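Local coordinates for protein sulfate transporter 4.1, chloroplastic (Arabidopsis thaliana, PDB 7LHV) that carries sulfate across a membrane together with protons, as an H(+)/sulfate cotransporter of the SLC26/SulP family that may take part in regulating sulfate assimilation, at residues E93-K96 against L97-A101; D168-E171 against E172-I175; D447-E450 against A451-L454; G621-L625 against V626-W630. All blocks are in the same frame, centred on the assembly; numbering follows the deposited sequence.

Contact 1 (E93-K96 against L97-A101)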
loop_
_atom_site.group_PDB
_atom_site.type_symbol
_atom_site.label_atom_id
_atom_site.label_comp_id
_atom_site.label_asym_id
_atom_site.label_seq_id
_atom_site.Cartn_x
_atom_site.Cartn_y
_atom_site.Cartn_z
ATOM N N GLU A 93 47.397 -12.748 6.752
ATOM C CA GLU A 93 46.936 -11.860 5.689
ATOM C C GLU A 93 45.792 -10.962 6.136
ATOM O O GLU A 93 45.715 -9.795 5.719
ATOM C CB GLU A 93 46.507 -12.676 4.468
ATOM C CG GLU A 93 47.607 -13.558 3.903
ATOM C CD GLU A 93 47.103 -14.500 2.828
ATOM O OE1 GLU A 93 45.879 -14.523 2.584
ATOM O OE2 GLU A 93 47.933 -15.213 2.224
ATOM N N TYR A 94 44.903 -11.485 6.982
ATOM C CA TYR A 94 43.746 -10.703 7.400
ATOM C C TYR A 94 44.169 -9.477 8.193
ATOM O O TYR A 94 43.575 -8.408 8.036
ATOM C CB TYR A 94 42.779 -11.560 8.216
ATOM C CG TYR A 94 41.986 -12.548 7.388
ATOM C CD1 TYR A 94 42.179 -12.647 6.017
ATOM C CD2 TYR A 94 41.046 -13.378 7.978
ATOM C CE1 TYR A 94 41.459 -13.547 5.259
ATOM C CE2 TYR A 94 40.320 -14.280 7.228
ATOM C CZ TYR A 94 40.531 -14.359 5.869
ATOM O OH TYR A 94 39.812 -15.257 5.117
ATOM N N PHE A 95 45.185 -9.601 9.053
ATOM C CA PHE A 95 45.577 -8.450 9.860
ATOM C C PHE A 95 46.097 -7.324 8.975
ATOM O O PHE A 95 45.692 -6.168 9.128
ATOM C CB PHE A 95 46.611 -8.857 10.916
ATOM C CG PHE A 95 46.973 -7.751 11.893
ATOM C CD1 PHE A 95 47.620 -6.594 11.478
ATOM C CD2 PHE A 95 46.631 -7.868 13.230
ATOM C CE1 PHE A 95 47.934 -5.593 12.379
ATOM C CE2 PHE A 95 46.939 -6.866 14.132
ATOM C CZ PHE A 95 47.590 -5.730 13.707
ATOM N N LYS A 96 46.996 -7.639 8.041
ATOM C CA LYS A 96 47.554 -6.590 7.195
ATOM C C LYS A 96 46.474 -5.967 6.317
ATOM O O LYS A 96 46.412 -4.739 6.166
ATOM C CB LYS A 96 48.718 -7.133 6.356
ATOM C CG LYS A 96 48.366 -8.166 5.295
ATOM C CD LYS A 96 49.606 -8.663 4.572
ATOM C CE LYS A 96 50.221 -7.590 3.678
ATOM N NZ LYS A 96 49.349 -7.207 2.532
ATOM N N LEU A 97 45.595 -6.799 5.745
ATOM C CA LEU A 97 44.533 -6.261 4.899
ATOM C C LEU A 97 43.572 -5.387 5.697
ATOM O O LEU A 97 43.179 -4.308 5.239
ATOM C CB LEU A 97 43.788 -7.402 4.213
ATOM C CG LEU A 97 44.615 -8.178 3.186
ATOM C CD1 LEU A 97 43.801 -9.307 2.590
ATOM C CD2 LEU A 97 45.127 -7.253 2.097
ATOM N N ASP A 98 43.192 -5.829 6.898
ATOM C CA ASP A 98 42.291 -5.049 7.733
ATOM C C ASP A 98 42.931 -3.740 8.171
ATOM O O ASP A 98 42.267 -2.703 8.191
ATOM C CB ASP A 98 41.865 -5.866 8.951
ATOM C CG ASP A 98 40.889 -6.965 8.599
ATOM O OD1 ASP A 98 40.279 -6.885 7.516
ATOM O OD2 ASP A 98 40.733 -7.905 9.405
ATOM N N LEU A 99 44.214 -3.770 8.533
ATOM C CA LEU A 99 44.891 -2.549 8.953
ATOM C C LEU A 99 44.956 -1.543 7.811
ATOM O O LEU A 99 44.662 -0.354 7.995
ATOM C CB LEU A 99 46.293 -2.878 9.466
ATOM C CG LEU A 99 47.079 -1.740 10.118
ATOM C CD1 LEU A 99 46.492 -1.389 11.474
ATOM C CD2 LEU A 99 48.546 -2.113 10.249
ATOM N N MET A 100 45.331 -2.006 6.616
ATOM C CA MET A 100 45.392 -1.101 5.475
ATOM C C MET A 100 44.016 -0.543 5.140
ATOM O O MET A 100 43.870 0.662 4.899
ATOM C CB MET A 100 45.993 -1.818 4.267
ATOM C CG MET A 100 47.499 -1.997 4.348
ATOM S SD MET A 100 48.354 -0.507 4.900
ATOM C CE MET A 100 47.988 0.622 3.558
ATOM N N ALA A 101 42.989 -1.399 5.134
ATOM C CA ALA A 101 41.643 -0.936 4.819
ATOM C C ALA A 101 41.142 0.058 5.858
ATOM O O ALA A 101 40.510 1.061 5.511
ATOM C CB ALA A 101 40.692 -2.125 4.713
#
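The F95 ring overlaps the L99 side chain one helical turn further on: L99 CD2 sits at the rim of the ring, near its plane, 4.1 Å from F95 CE1. Both side chains leave the helix the same way, each with CG anti to its own backbone nitrogen (chi1 -174° for F95 and -172° for L99), a shared torsion that sets them side by side along one flank. Beneath them the backbone is regular alpha-helix, with fairly straight i to i+4 bonds running from L97 N to E93 O through to M100 N to K96 O. D98 is the buried polar side chain. Its carboxylate lies beside the Y94 carbonyl, two acceptors close together with D98 OD2 3.2 Å from Y94 O, and its bonds go outward, from OD2 to T404 OG1 and from OD1 to the backbone N of K403. An alanine in place of D98 would remove both acceptors and would probably leave the K403 amide and the T404 hydroxyl without these partners, setting the 403-404 loop freer to move. All of this lies near the start of helix 91-119, the first predicted transmembrane helix. F95 also meets the W91 ring, Y94 rests on Y89 and K403, and D98, L99 and A101 pack against L406, I410 and S407 of helix 406-426.

Contact 2 (D168-E171 against E172-I175); sequences DTNE and ELHI
The amide end of N170 lies alongside L173, with ND2 3.4 Å from L173 CB and also 3.4 Å from L173 CD2, so the amide nitrogen rests on the aliphatic chain. The two side chains point the same way although their first torsions differ: N170 has CG anti to its carbonyl carbon (chi1 -71°), whereas L173 has CG anti to its backbone nitrogen (chi1 -170°), which brings CD2 alongside the amide nitrogen. H174 turns back beneath the preceding loop. Its ring carbon CD2 comes 3.9 Å from E171 N, obliquely, while N170 N lies off the ring edge, near its plane. At the far end of the ring, H174 NE2 stands 3.8 Å from D168 O and makes a weak hydrogen bond to the carbonyl of A167, which may limit the ring's rotation. I175 reaches back as well, its CD1 3.5 Å from E171 O. Within the loop, D168 curls round so that OD1 accepts T169 N at 2.6 Å, the N-H arriving from above the carboxylate plane. E171 has positive phi (68°), where the loop turns into helix 173-194, a predicted transmembrane helix. L173 also packs on S326 and H329, and H174 on L122. Between the side chains of the two halves the contact is van der Waals packing; the carboxylates of E171 and E172 lie near the helix start, where the helix dipole would probably suit negative charge.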
loop_
_atom_site.group_PDB
_atom_site.type_symbol
_atom_site.label_atom_id
_atom_site.label_comp_id
_atom_site.label_asym_id
_atom_site.label_seq_id
_atom_site.Cartn_x
_atom_site.Cartn_y
_atom_site.Cartn_z
ATOM N N ASP A 168 15.656 27.271 13.845
ATOM C CA ASP A 168 16.153 28.176 12.813
ATOM C C ASP A 168 17.637 28.504 12.984
ATOM O O ASP A 168 18.449 28.195 12.107
ATOM C CB ASP A 168 15.309 29.459 12.797
ATOM C CG ASP A 168 15.183 30.097 14.170
ATOM O OD1 ASP A 168 15.694 29.512 15.149
ATOM O OD2 ASP A 168 14.575 31.183 14.269
ATOM N N THR A 169 18.008 29.128 14.108
ATOM C CA THR A 169 19.383 29.572 14.310
ATOM C C THR A 169 19.845 29.368 15.748
ATOM O O THR A 169 20.733 30.086 16.222
ATOM C CB THR A 169 19.555 31.047 13.930
ATOM O OG1 THR A 169 18.463 31.809 14.461
ATOM C CG2 THR A 169 19.609 31.217 12.416
ATOM N N ASN A 170 19.251 28.409 16.461
ATOM C CA ASN A 170 19.630 28.197 17.854
ATOM C C ASN A 170 21.081 27.747 17.978
ATOM O O ASN A 170 21.805 28.214 18.863
ATOM C CB ASN A 170 18.698 27.177 18.505
ATOM C CG ASN A 170 17.302 27.721 18.720
ATOM O OD1 ASN A 170 17.105 28.930 18.827
ATOM N ND2 ASN A 170 16.323 26.827 18.784
ATOM N N GLU A 171 21.507 26.814 17.120
ATOM C CA GLU A 171 22.861 26.263 17.099
ATOM C C GLU A 171 23.126 25.434 18.353
ATOM O O GLU A 171 24.165 24.778 18.472
ATOM C CB GLU A 171 23.904 27.380 16.941
ATOM C CG GLU A 171 25.329 26.903 16.692
ATOM C CD GLU A 171 26.197 27.964 16.046
ATOM O OE1 GLU A 171 25.666 28.767 15.250
ATOM O OE2 GLU A 171 27.411 27.998 16.338
ATOM N N GLU A 172 22.176 25.431 19.279
ATOM C CA GLU A 172 22.228 24.612 20.481
ATOM C C GLU A 172 21.082 23.620 20.552
ATOM O O GLU A 172 21.281 22.483 20.985
ATOM C CB GLU A 172 22.218 25.501 21.732
ATOM C CG GLU A 172 22.314 24.734 23.039
ATOM C CD GLU A 172 23.637 24.010 23.194
ATOM O OE1 GLU A 172 24.637 24.454 22.590
ATOM O OE2 GLU A 172 23.679 22.993 23.918
ATOM N N LEU A 173 19.881 24.029 20.142
ATOM C CA LEU A 173 18.790 23.074 19.993
ATOM C C LEU A 173 19.022 22.152 18.806
ATOM O O LEU A 173 18.498 21.034 18.785
ATOM C CB LEU A 173 17.461 23.814 19.846
ATOM C CG LEU A 173 16.195 22.961 19.927
ATOM C CD1 LEU A 173 16.113 22.256 21.267
ATOM C CD2 LEU A 173 14.963 23.812 19.687
ATOM N N HIS A 174 19.804 22.594 17.817
ATOM C CA HIS A 174 20.125 21.736 16.681
ATOM C C HIS A 174 20.855 20.478 17.128
ATOM O O HIS A 174 20.552 19.373 16.664
ATOM C CB HIS A 174 20.979 22.495 15.667
ATOM C CG HIS A 174 20.190 23.281 14.670
ATOM N ND1 HIS A 174 20.035 22.876 13.362
ATOM C CD2 HIS A 174 19.524 24.453 14.782
ATOM C CE1 HIS A 174 19.301 23.761 12.713
ATOM N NE2 HIS A 174 18.978 24.729 13.552
ATOM N N ILE A 175 21.824 20.628 18.031
ATOM C CA ILE A 175 22.622 19.489 18.474
ATOM C C ILE A 175 21.753 18.483 19.219
ATOM O O ILE A 175 21.801 17.275 18.955
ATOM C CB ILE A 175 23.794 19.977 19.343
ATOM C CG1 ILE A 175 24.799 20.745 18.486
ATOM C CG2 ILE A 175 24.446 18.812 20.055
ATOM C CD1 ILE A 175 25.678 21.679 19.275
#

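Contact 3 (D447-E450 against A451-L454); sequences DYDE and AIFL
E450 OE2 is met by the side chains of the next turn: F453 CD2 lies 3.7 Å away and L454 CD2 3.9 Å. CG of E450 stands anti to the backbone nitrogen (chi1 -168°) and the chain then kinks at chi2, which lays E450 side by side with F453, carboxylate and ring planes 54° apart. On another flank I452 CD1 approaches the edge of the Y448 ring, near its plane, 4.3 Å from Y448 CD2. Three backbone bonds of the i to i+4 kind hold these spacings: I452 N to Y448 O at 2.9 Å, F453 N to D449 O at 2.9 Å and L454 N to E450 O at 2.8 Å. They belong to the short helix 448-457 of the membrane domain, which in SLC26 proteins is built from two inverted repeats of seven transmembrane segments. D447, the residue before Y448, gives its backbone N to S214 OG. Further out, helix 206-229 borders E450 through S210 and L454 through S207, while W465 of helix 459-474 packs on both A451 and L454. F453 also touches E588 of the second subunit, and L454 touches S584 of that same subunit.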
loop_
_atom_site.group_PDB
_atom_site.type_symbol
_atom_site.label_atom_id
_atom_site.label_comp_id
_atom_site.label_asym_id
_atom_site.label_seq_id
_atom_site.Cartn_x
_atom_site.Cartn_y
_atom_site.Cartn_z
ATOM N N ASP A 447 22.593 10.002 -10.684
ATOM C CA ASP A 447 22.725 8.721 -11.367
ATOM C C ASP A 447 21.856 8.704 -12.626
ATOM O O ASP A 447 20.819 8.049 -12.706
ATOM C CB ASP A 447 22.380 7.590 -10.406
ATOM C CG ASP A 447 22.691 6.229 -10.968
ATOM O OD1 ASP A 447 23.885 5.877 -11.056
ATOM O OD2 ASP A 447 21.743 5.497 -11.286
ATOM N N TYR A 448 22.313 9.461 -13.626
ATOM C CA TYR A 448 21.630 9.534 -14.911
ATOM C C TYR A 448 21.842 8.291 -15.765
ATOM O O TYR A 448 21.084 8.072 -16.719
ATOM C CB TYR A 448 22.097 10.765 -15.690
ATOM C CG TYR A 448 23.585 10.793 -15.949
ATOM C CD1 TYR A 448 24.469 11.266 -14.990
ATOM C CD2 TYR A 448 24.108 10.344 -17.153
ATOM C CE1 TYR A 448 25.828 11.289 -15.220
ATOM C CE2 TYR A 448 25.466 10.364 -17.394
ATOM C CZ TYR A 448 26.321 10.838 -16.423
ATOM O OH TYR A 448 27.675 10.861 -16.659
ATOM N N ASP A 449 22.857 7.482 -15.458
ATOM C CA ASP A 449 23.066 6.245 -16.202
ATOM C C ASP A 449 21.878 5.306 -16.043
ATOM O O ASP A 449 21.447 4.669 -17.010
ATOM C CB ASP A 449 24.353 5.564 -15.744
ATOM C CG ASP A 449 25.540 5.927 -16.610
ATOM O OD1 ASP A 449 25.338 6.587 -17.650
ATOM O OD2 ASP A 449 26.674 5.548 -16.252
ATOM N N GLU A 450 21.332 5.213 -14.829
ATOM C CA GLU A 450 20.136 4.404 -14.634
ATOM C C GLU A 450 18.952 4.997 -15.378
ATOM O O GLU A 450 18.092 4.262 -15.864
ATOM C CB GLU A 450 19.810 4.270 -13.150
ATOM C CG GLU A 450 18.764 3.220 -12.836
ATOM C CD GLU A 450 19.253 1.815 -13.126
ATOM O OE1 GLU A 450 20.482 1.592 -13.097
ATOM O OE2 GLU A 450 18.411 0.928 -13.381
ATOM N N ALA A 451 18.880 6.326 -15.471
ATOM C CA ALA A 451 17.805 6.942 -16.243
ATOM C C ALA A 451 17.891 6.550 -17.712
ATOM O O ALA A 451 16.876 6.219 -18.338
ATOM C CB ALA A 451 17.848 8.460 -16.090
ATOM N N ILE A 452 19.099 6.568 -18.276
ATOM C CA ILE A 452 19.278 6.152 -19.665
ATOM C C ILE A 452 18.930 4.677 -19.831
ATOM O O ILE A 452 18.270 4.281 -20.800
ATOM C CB ILE A 452 20.712 6.457 -20.128
ATOM C CG1 ILE A 452 20.933 7.966 -20.193
ATOM C CG2 ILE A 452 20.983 5.825 -21.479
ATOM C CD1 ILE A 452 22.355 8.359 -20.491
ATOM N N PHE A 453 19.365 3.841 -18.884
ATOM C CA PHE A 453 19.055 2.416 -18.954
ATOM C C PHE A 453 17.552 2.171 -18.900
ATOM O O PHE A 453 17.021 1.350 -19.657
ATOM C CB PHE A 453 19.759 1.680 -17.817
ATOM C CG PHE A 453 19.499 0.206 -17.793
ATOM C CD1 PHE A 453 20.107 -0.631 -18.708
ATOM C CD2 PHE A 453 18.649 -0.342 -16.849
ATOM C CE1 PHE A 453 19.872 -1.988 -18.683
ATOM C CE2 PHE A 453 18.410 -1.698 -16.821
ATOM C CZ PHE A 453 19.021 -2.522 -17.738
ATOM N N LEU A 454 16.851 2.874 -18.008
ATOM C CA LEU A 454 15.403 2.734 -17.916
ATOM C C LEU A 454 14.725 3.190 -19.197
ATOM O O LEU A 454 13.787 2.545 -19.673
ATOM C CB LEU A 454 14.870 3.527 -16.724
ATOM C CG LEU A 454 15.318 3.061 -15.342
ATOM C CD1 LEU A 454 14.705 3.926 -14.261
ATOM C CD2 LEU A 454 14.969 1.610 -15.136
#

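Contact 4 (G621-L625 against V626-W630)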
loop_
_atom_site.group_PDB
_atom_site.type_symbol
_atom_site.label_atom_id
_atom_site.label_comp_id
_atom_site.label_asym_id
_atom_site.label_seq_id
_atom_site.Cartn_x
_atom_site.Cartn_y
_atom_site.Cartn_z
ATOM N N GLY A 621 -17.537 -25.718 2.797
ATOM C CA GLY A 621 -18.788 -26.316 2.385
ATOM C C GLY A 621 -19.077 -26.246 0.903
ATOM O O GLY A 621 -20.199 -26.561 0.493
ATOM N N MET A 622 -18.105 -25.835 0.087
ATOM C CA MET A 622 -18.336 -25.734 -1.349
ATOM C C MET A 622 -18.506 -27.102 -1.997
ATOM O O MET A 622 -19.255 -27.231 -2.973
ATOM C CB MET A 622 -17.189 -24.972 -2.009
ATOM C CG MET A 622 -17.379 -24.747 -3.495
ATOM S SD MET A 622 -16.066 -23.771 -4.243
ATOM C CE MET A 622 -16.569 -23.816 -5.960
ATOM N N VAL A 623 -17.821 -28.126 -1.482
ATOM C CA VAL A 623 -17.926 -29.462 -2.070
ATOM C C VAL A 623 -19.354 -29.977 -1.974
ATOM O O VAL A 623 -19.893 -30.542 -2.933
ATOM C CB VAL A 623 -16.934 -30.426 -1.395
ATOM C CG1 VAL A 623 -17.204 -31.854 -1.836
ATOM C CG2 VAL A 623 -15.511 -30.034 -1.724
ATOM N N GLU A 624 -19.990 -29.792 -0.816
ATOM C CA GLU A 624 -21.376 -30.217 -0.661
ATOM C C GLU A 624 -22.318 -29.378 -1.512
ATOM O O GLU A 624 -23.332 -29.889 -1.999
ATOM C CB GLU A 624 -21.781 -30.150 0.809
ATOM C CG GLU A 624 -21.044 -31.132 1.704
ATOM C CD GLU A 624 -21.388 -32.576 1.395
ATOM O OE1 GLU A 624 -22.536 -32.842 0.980
ATOM O OE2 GLU A 624 -20.509 -33.448 1.566
ATOM N N LEU A 625 -22.009 -28.093 -1.697
ATOM C CA LEU A 625 -22.891 -27.221 -2.467
ATOM C C LEU A 625 -22.865 -27.573 -3.950
ATOM O O LEU A 625 -23.918 -27.692 -4.586
ATOM C CB LEU A 625 -22.503 -25.759 -2.254
ATOM C CG LEU A 625 -23.143 -24.755 -3.213
ATOM C CD1 LEU A 625 -24.579 -24.480 -2.816
ATOM C CD2 LEU A 625 -22.344 -23.467 -3.253
ATOM N N VAL A 626 -21.672 -27.745 -4.521
ATOM C CA VAL A 626 -21.565 -27.998 -5.955
ATOM C C VAL A 626 -21.571 -29.481 -6.299
ATOM O O VAL A 626 -21.770 -29.835 -7.470
ATOM C CB VAL A 626 -20.303 -27.349 -6.547
ATOM C CG1 VAL A 626 -20.229 -25.883 -6.170
ATOM C CG2 VAL A 626 -19.068 -28.083 -6.088
ATOM N N GLY A 627 -21.355 -30.360 -5.325
ATOM C CA GLY A 627 -21.342 -31.781 -5.595
ATOM C C GLY A 627 -19.941 -32.343 -5.702
ATOM O O GLY A 627 -19.064 -31.730 -6.317
ATOM N N LYS A 628 -19.717 -33.514 -5.103
ATOM C CA LYS A 628 -18.393 -34.121 -5.142
ATOM C C LYS A 628 -18.059 -34.652 -6.533
ATOM O O LYS A 628 -16.881 -34.760 -6.887
ATOM C CB LYS A 628 -18.302 -35.239 -4.102
ATOM C CG LYS A 628 -16.953 -35.933 -4.031
ATOM C CD LYS A 628 -15.891 -35.005 -3.467
ATOM C CE LYS A 628 -14.562 -35.723 -3.293
ATOM N NZ LYS A 628 -13.497 -34.803 -2.804
ATOM N N GLU A 629 -19.076 -34.968 -7.337
ATOM C CA GLU A 629 -18.846 -35.529 -8.662
ATOM C C GLU A 629 -18.218 -34.538 -9.633
ATOM O O GLU A 629 -17.769 -34.953 -10.705
ATOM C CB GLU A 629 -20.160 -36.058 -9.244
ATOM C CG GLU A 629 -21.238 -35.003 -9.435
ATOM C CD GLU A 629 -22.070 -34.777 -8.186
ATOM O OE1 GLU A 629 -23.233 -34.342 -8.317
ATOM O OE2 GLU A 629 -21.563 -35.033 -7.074
ATOM N N TRP A 630 -18.179 -33.251 -9.294
ATOM C CA TRP A 630 -17.601 -32.234 -10.161
ATOM C C TRP A 630 -16.183 -31.851 -9.763
ATOM O O TRP A 630 -15.649 -30.867 -10.283
ATOM C CB TRP A 630 -18.493 -30.992 -10.186
ATOM C CG TRP A 630 -19.822 -31.249 -10.813
ATOM C CD1 TRP A 630 -21.037 -31.216 -10.199
ATOM C CD2 TRP A 630 -20.070 -31.598 -12.178
ATOM N NE1 TRP A 630 -22.029 -31.515 -11.099
ATOM C CE2 TRP A 630 -21.461 -31.754 -12.322
ATOM C CE3 TRP A 630 -19.252 -31.791 -13.294
ATOM C CZ2 TRP A 630 -22.052 -32.092 -13.535
ATOM C CZ3 TRP A 630 -19.840 -32.125 -14.497
ATOM C CH2 TRP A 630 -21.226 -32.273 -14.608
#
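V626 packs on M622 at the end of the short helix 622-626 of the STAS domain, where the chain leaves the helix through G627. The backbone bonds mark that ending. V626 N donates to M622 O at 2.9 Å in a nearly straight bond, whereas G627 N meets V623 O at 2.8 Å with a markedly bent N-H (133°), the last turn being released at a glycine of positive phi (101°). At the other end G621 serves twice: it closes helix 611-620 in a Schellman motif and stands at the N-cap of helix 622-626. Among the apolar contacts, V626 CG1 lies 4.1 Å from M622 CG, the two side chains crossing at a slant, and 4.3 Å from L625 CG. Around them M622 touches L590 of helix 584-599, I617 of helix 611-620 and L604 of strand 603-606, while V626 reaches Y594 and F631. With an alanine here, the CG1 packing on M622 and L625 would go, and a gap is likely to open between this helix end, Y594 and F631. A further carbon-to-carbon contact forms past the glycine. K628 has CG anti to its backbone nitrogen (chi1 -179°) and a bend at chi2, by which its aliphatic part runs beside V623 in the same direction, placing CD 3.8 Å from V623 CG1.

Contacts 1, 2 and 3 follow one another along the membrane domain without touching. The centres of contact 1 and contact 2 are 41 Å apart, those of contact 1 and contact 3 are 36 Å apart, and those of contact 2 and contact 3 are 39 Å apart. Contact 4 belongs to the STAS domain, its centre 55 Å from that of contact 3 and about 70 Å from those of contacts 1 and 2. Helix 584-599 still relates contacts 3 and 4: contact 4 packs on this helix in its own chain, while contact 3 meets the same helix of the second subunit. Contact 3 does not reach bound lipid: the L454 side chain is about 13 Å from a sphingosine 1-phosphate molecule.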